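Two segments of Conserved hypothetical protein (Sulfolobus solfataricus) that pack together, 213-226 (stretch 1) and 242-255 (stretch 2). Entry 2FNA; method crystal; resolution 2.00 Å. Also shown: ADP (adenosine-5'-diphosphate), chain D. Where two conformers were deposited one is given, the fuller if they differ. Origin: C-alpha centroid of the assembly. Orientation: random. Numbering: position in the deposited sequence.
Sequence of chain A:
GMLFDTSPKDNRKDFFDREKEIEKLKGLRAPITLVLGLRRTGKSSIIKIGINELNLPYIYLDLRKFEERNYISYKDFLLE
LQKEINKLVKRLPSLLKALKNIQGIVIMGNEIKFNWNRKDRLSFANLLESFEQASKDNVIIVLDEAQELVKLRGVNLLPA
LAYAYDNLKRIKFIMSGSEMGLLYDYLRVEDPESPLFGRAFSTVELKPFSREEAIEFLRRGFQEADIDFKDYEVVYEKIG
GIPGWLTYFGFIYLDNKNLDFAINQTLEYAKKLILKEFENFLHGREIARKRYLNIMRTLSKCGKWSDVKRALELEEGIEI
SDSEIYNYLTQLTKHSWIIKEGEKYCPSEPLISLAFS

Stretch 1, residues 213-226: EAIEFLRRGFQEAD
Stretch 2 (242-255) IPGWLTYFGFIYLD

Two α-helices of one chain, 213-225 (begun earlier in the chain) and 243-255 (continuing later in the chain), run in roughly the same direction, their axes crossing at -31° with a closest approach of 10.5 Å. Register is set by Leu-218 CA to Gly-250 CA, 6.8 Å, and Ala-225 CA to Leu-254 CA, 7.8 Å. No hydrogen bond joins the helices; apolar packing buries 471 Å², both sides summed.

Phe-222 (chi1 -67°, chi2 -39°) covers the most surface. Its CA-CB bond points sideways, but the ring reaches across as a knob among Phe-249, Gly-250, Tyr-253 and Leu-254. Phe-222 CZ lies 4.0 Å from Phe-249 CE2, and Phe-222 CD1 3.8 Å from Leu-254 CD2, both partners at the ring edge. Phe-222 CE1 is 3.8 Å from Tyr-253 CD2; these rings meet obliquely, planes at 67° and centroids 5.6 Å apart. Phe-222 CE1 is 4.2 Å from Gly-250 O. Leu-254 (m, t) also meets Ala-225, CD2 to CB 3.6 Å.

The CA-to-CB bond of Leu-246 (m, t) points toward the first helix; Leu-246 CD1 is 3.6 Å from Ala-214 CB, and Leu-246 CB is 3.8 Å from Phe-217 CE2. Leu-218 (m, t) packs its CD2 3.9 Å from Leu-246 O and 4.1 Å from Phe-249 CD2, at the edge of that ring (chi1 167°, chi2 80°).

The CA-to-CB bond of Phe-217 (chi1 170°, chi2 69°) also points toward the other helix; Phe-217 CZ is 3.4 Å from Thr-247 OG1. Thr-247 (m) donates that hydroxyl to Pro-243 O one turn back, OG1 to O 2.7 Å. ADP borders this end: its C2 is 3.6 Å from Phe-217 CE1, at the ring edge, and its C1' 3.4 Å from Thr-247 OG1.

Asp-226, the first residue after the helix, has phi/psi 69/45 in a Schellman motif, its N making weak hydrogen bonds to Phe-222 O (2.9 Å) and Gln-223 O (3.0 Å).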

# COMPACT_ATOMS: atom_id res chain seq x y z
N GLU A 213 11.48 9.23 -16.80
CA GLU A 213 10.96 9.79 -15.54
C GLU A 213 11.95 9.67 -14.39
O GLU A 213 12.12 10.60 -13.61
CB GLU A 213 9.67 9.07 -15.12
CG GLU A 213 8.45 9.55 -15.89
CD GLU A 213 7.22 8.70 -15.64
OE1 GLU A 213 7.36 7.52 -15.30
OE2 GLU A 213 6.11 9.24 -15.83
N ALA A 214 12.60 8.52 -14.29
CA ALA A 214 13.55 8.26 -13.25
C ALA A 214 14.69 9.26 -13.33
O ALA A 214 15.09 9.86 -12.32
CB ALA A 214 14.06 6.84 -13.35
N ILE A 215 15.20 9.44 -14.54
CA ILE A 215 16.28 10.38 -14.83
C ILE A 215 15.84 11.81 -14.50
O ILE A 215 16.57 12.56 -13.87
CB ILE A 215 16.73 10.24 -16.33
CG1 ILE A 215 17.51 8.92 -16.47
CG2 ILE A 215 17.57 11.44 -16.79
CD1 ILE A 215 17.77 8.52 -17.87
N GLU A 216 14.64 12.19 -14.94
CA GLU A 216 14.12 13.51 -14.64
C GLU A 216 13.91 13.73 -13.13
O GLU A 216 14.08 14.84 -12.65
CB GLU A 216 12.84 13.77 -15.43
CG GLU A 216 12.29 15.20 -15.31
CD GLU A 216 13.34 16.30 -15.58
OE1 GLU A 216 14.21 16.14 -16.47
OE2 GLU A 216 13.27 17.33 -14.87
N PHE A 217 13.55 12.68 -12.39
CA PHE A 217 13.35 12.76 -10.93
C PHE A 217 14.67 13.09 -10.22
O PHE A 217 14.74 13.98 -9.36
CB PHE A 217 12.80 11.41 -10.43
CG PHE A 217 12.76 11.25 -8.94
CD1 PHE A 217 11.88 12.01 -8.19
CD2 PHE A 217 13.60 10.35 -8.29
CE1 PHE A 217 11.82 11.89 -6.82
CE2 PHE A 217 13.54 10.22 -6.92
CZ PHE A 217 12.65 11.00 -6.16
N LEU A 218 15.71 12.37 -10.59
CA LEU A 218 17.03 12.56 -10.00
C LEU A 218 17.58 13.92 -10.37
O LEU A 218 18.09 14.63 -9.50
CB LEU A 218 17.98 11.51 -10.54
CG LEU A 218 17.70 10.12 -10.03
CD1 LEU A 218 18.67 9.22 -10.66
CD2 LEU A 218 17.83 10.07 -8.50
N ARG A 219 17.49 14.24 -11.67
CA ARG A 219 17.91 15.55 -12.20
C ARG A 219 17.28 16.66 -11.38
O ARG A 219 17.94 17.59 -10.96
CB ARG A 219 17.49 15.73 -13.67
CG ARG A 219 18.22 16.86 -14.37
CD ARG A 219 17.49 17.47 -15.60
NE ARG A 219 16.23 18.22 -15.41
CZ ARG A 219 15.82 18.92 -14.35
NH1 ARG A 219 16.54 19.01 -13.24
NH2 ARG A 219 14.65 19.54 -14.38
N ARG A 220 15.98 16.57 -11.16
CA ARG A 220 15.30 17.58 -10.37
C ARG A 220 15.80 17.67 -8.93
O ARG A 220 15.94 18.77 -8.40
CB ARG A 220 13.79 17.36 -10.40
CG ARG A 220 13.11 18.22 -9.39
CD ARG A 220 11.66 18.45 -9.65
NE ARG A 220 11.05 18.86 -8.39
CZ ARG A 220 9.75 19.04 -8.20
NH1 ARG A 220 8.90 18.86 -9.20
NH2 ARG A 220 9.32 19.41 -6.99
N GLY A 221 16.11 16.55 -8.28
CA GLY A 221 16.53 16.60 -6.88
C GLY A 221 17.95 17.10 -6.72
O GLY A 221 18.29 17.76 -5.71
N PHE A 222 18.79 16.80 -7.69
CA PHE A 222 20.18 17.33 -7.70
C PHE A 222 20.28 18.81 -8.03
O PHE A 222 21.04 19.57 -7.39
CB PHE A 222 21.05 16.47 -8.63
CG PHE A 222 21.25 15.06 -8.13
CD1 PHE A 222 21.43 14.79 -6.78
CD2 PHE A 222 21.25 13.98 -9.01
CE1 PHE A 222 21.62 13.49 -6.32
CE2 PHE A 222 21.44 12.69 -8.56
CZ PHE A 222 21.61 12.44 -7.21
N GLN A 223 19.51 19.23 -9.03
CA GLN A 223 19.38 20.65 -9.36
C GLN A 223 18.89 21.45 -8.14
O GLN A 223 19.48 22.47 -7.77
CB GLN A 223 18.52 20.85 -10.63
CG GLN A 223 19.24 20.25 -11.89
CD GLN A 223 18.65 20.67 -13.24
OE1 GLN A 223 17.53 21.21 -13.31
NE2 GLN A 223 19.41 20.42 -14.33
N GLU A 224 17.90 20.92 -7.46
CA GLU A 224 17.42 21.50 -6.21
C GLU A 224 18.45 21.54 -5.06
O GLU A 224 18.50 22.53 -4.33
CB GLU A 224 16.18 20.72 -5.78
CG GLU A 224 15.72 20.89 -4.33
CD GLU A 224 14.52 19.99 -4.04
OE1 GLU A 224 13.50 20.11 -4.78
OE2 GLU A 224 14.62 19.15 -3.10
N ALA A 225 19.25 20.49 -4.88
CA ALA A 225 20.36 20.52 -3.91
C ALA A 225 21.51 21.45 -4.35
O ALA A 225 22.36 21.83 -3.54
CB ALA A 225 20.91 19.11 -3.65
N ASP A 226 21.51 21.79 -5.64
CA ASP A 226 22.52 22.62 -6.26
C ASP A 226 23.87 21.93 -6.37
O ASP A 226 24.90 22.54 -6.08
CB ASP A 226 22.65 23.97 -5.52
CG ASP A 226 23.27 25.05 -6.38
OD1 ASP A 226 23.41 24.84 -7.62
OD2 ASP A 226 23.61 26.10 -5.81
N ILE A 242 11.63 2.06 -9.30
CA ILE A 242 10.81 2.24 -8.10
C ILE A 242 11.15 3.55 -7.40
O ILE A 242 12.30 3.76 -7.02
CB ILE A 242 10.93 1.03 -7.14
CG1 ILE A 242 10.25 -0.20 -7.79
CG2 ILE A 242 10.39 1.33 -5.73
CD1 ILE A 242 8.74 -0.11 -7.94
N PRO A 243 10.16 4.47 -7.27
CA PRO A 243 10.50 5.78 -6.71
C PRO A 243 11.20 5.76 -5.36
O PRO A 243 12.11 6.57 -5.13
CB PRO A 243 9.14 6.50 -6.62
CG PRO A 243 8.35 5.91 -7.72
CD PRO A 243 8.76 4.42 -7.72
N GLY A 244 10.74 4.89 -4.47
CA GLY A 244 11.30 4.78 -3.13
C GLY A 244 12.78 4.46 -3.13
O GLY A 244 13.53 4.98 -2.29
N TRP A 245 13.23 3.60 -4.05
CA TRP A 245 14.65 3.25 -4.08
C TRP A 245 15.49 4.41 -4.67
O TRP A 245 16.61 4.68 -4.23
CB TRP A 245 14.91 2.01 -4.90
CG TRP A 245 14.23 0.75 -4.50
CD1 TRP A 245 13.72 -0.14 -5.35
CD2 TRP A 245 14.04 0.20 -3.18
NE1 TRP A 245 13.21 -1.20 -4.67
CE2 TRP A 245 13.39 -1.02 -3.33
CE3 TRP A 245 14.36 0.63 -1.88
CZ2 TRP A 245 13.04 -1.84 -2.26
CZ3 TRP A 245 14.01 -0.19 -0.81
CH2 TRP A 245 13.36 -1.40 -1.00
N LEU A 246 14.94 5.08 -5.67
CA LEU A 246 15.61 6.22 -6.30
C LEU A 246 15.75 7.38 -5.31
O LEU A 246 16.76 8.10 -5.31
CB LEU A 246 14.82 6.68 -7.53
CG LEU A 246 14.95 5.71 -8.72
CD1 LEU A 246 14.04 6.11 -9.80
CD2 LEU A 246 16.38 5.67 -9.25
N THR A 247 14.72 7.56 -4.49
CA THR A 247 14.71 8.55 -3.41
C THR A 247 15.81 8.31 -2.38
O THR A 247 16.50 9.24 -2.00
CB THR A 247 13.34 8.54 -2.68
OG1 THR A 247 12.29 8.80 -3.61
CG2 THR A 247 13.23 9.59 -1.54
N TYR A 248 15.92 7.08 -1.88
CA TYR A 248 16.96 6.69 -0.94
C TYR A 248 18.35 6.93 -1.55
O TYR A 248 19.15 7.56 -0.95
CB TYR A 248 16.81 5.21 -0.59
CG TYR A 248 17.66 4.75 0.57
CD1 TYR A 248 17.19 4.90 1.88
CD2 TYR A 248 18.90 4.16 0.38
CE1 TYR A 248 17.96 4.48 2.97
CE2 TYR A 248 19.67 3.75 1.47
CZ TYR A 248 19.20 3.91 2.76
OH TYR A 248 19.97 3.50 3.89
N PHE A 249 18.58 6.45 -2.78
CA PHE A 249 19.82 6.72 -3.51
C PHE A 249 20.13 8.20 -3.53
O PHE A 249 21.24 8.61 -3.28
CB PHE A 249 19.76 6.24 -4.97
CG PHE A 249 20.90 6.79 -5.79
CD1 PHE A 249 22.16 6.20 -5.72
CD2 PHE A 249 20.74 7.92 -6.57
CE1 PHE A 249 23.22 6.71 -6.42
CE2 PHE A 249 21.81 8.43 -7.28
CZ PHE A 249 23.05 7.82 -7.19
N GLY A 250 19.14 9.02 -3.89
CA GLY A 250 19.36 10.45 -3.99
C GLY A 250 19.76 11.00 -2.64
O GLY A 250 20.66 11.81 -2.55
N PHE A 251 19.12 10.52 -1.59
CA PHE A 251 19.44 10.99 -0.26
C PHE A 251 20.89 10.61 0.10
O PHE A 251 21.66 11.47 0.54
CB PHE A 251 18.46 10.43 0.79
CG PHE A 251 18.74 10.94 2.19
CD1 PHE A 251 19.78 10.41 2.92
CD2 PHE A 251 18.00 11.97 2.73
CE1 PHE A 251 20.11 10.92 4.19
CE2 PHE A 251 18.30 12.46 3.99
CZ PHE A 251 19.36 11.93 4.73
N ILE A 252 21.25 9.34 -0.10
CA ILE A 252 22.58 8.87 0.24
C ILE A 252 23.64 9.57 -0.58
O ILE A 252 24.68 9.96 -0.04
CB ILE A 252 22.74 7.33 0.08
CG1 ILE A 252 21.77 6.57 1.00
CG2 ILE A 252 24.15 6.91 0.40
CD1 ILE A 252 21.92 6.90 2.45
N TYR A 253 23.41 9.72 -1.88
CA TYR A 253 24.41 10.40 -2.71
C TYR A 253 24.62 11.85 -2.26
O TYR A 253 25.71 12.35 -2.28
CB TYR A 253 24.03 10.39 -4.20
CG TYR A 253 25.15 11.00 -5.02
CD1 TYR A 253 26.23 10.24 -5.42
CD2 TYR A 253 25.14 12.36 -5.35
CE1 TYR A 253 27.29 10.81 -6.13
CE2 TYR A 253 26.17 12.92 -6.07
CZ TYR A 253 27.23 12.14 -6.46
OH TYR A 253 28.28 12.69 -7.17
N LEU A 254 23.55 12.53 -1.88
CA LEU A 254 23.70 13.89 -1.37
C LEU A 254 24.50 13.90 -0.09
O LEU A 254 25.27 14.81 0.20
CB LEU A 254 22.32 14.52 -1.15
CG LEU A 254 21.54 14.98 -2.39
CD1 LEU A 254 20.31 15.73 -1.96
CD2 LEU A 254 22.37 15.85 -3.30
N ASP A 255 24.34 12.85 0.68
CA ASP A 255 24.97 12.80 1.97
C ASP A 255 26.44 12.47 1.86
O ASP A 255 27.23 12.91 2.67
CB ASP A 255 24.28 11.76 2.84
CG ASP A 255 24.69 11.88 4.27
OD1 ASP A 255 24.63 13.02 4.80
OD2 ASP A 255 25.12 10.86 4.83
PB ADP D . 3.98 3.57 -1.03
O1B ADP D . 3.44 3.41 -2.41
O2B ADP D . 4.81 2.37 -0.60
O3B ADP D . 3.03 4.07 0.01
PA ADP D . 5.48 6.01 -0.29
O1A ADP D . 4.54 7.16 -0.39
O2A ADP D . 5.64 5.54 1.10
O3A ADP D . 5.15 4.74 -1.25
O5' ADP D . 6.82 6.46 -1.02
C5' ADP D . 8.03 5.69 -0.96
C4' ADP D . 9.23 6.62 -0.88
O4' ADP D . 9.49 7.24 -2.13
C3' ADP D . 9.09 7.75 0.08
O3' ADP D . 10.42 8.11 0.52
C2' ADP D . 8.56 8.90 -0.76
O2' ADP D . 8.91 10.17 -0.23
C1' ADP D . 9.29 8.64 -2.05
N9 ADP D . 8.57 9.01 -3.26
C8 ADP D . 7.77 8.19 -3.98
N7 ADP D . 7.33 8.82 -5.07
C5 ADP D . 7.84 10.08 -5.05
C6 ADP D . 7.79 11.29 -5.90
N6 ADP D . 7.05 11.29 -7.03
N1 ADP D . 8.50 12.39 -5.52
C2 ADP D . 9.26 12.40 -4.41
N3 ADP D . 9.36 11.34 -3.59
C4 ADP D . 8.69 10.18 -3.87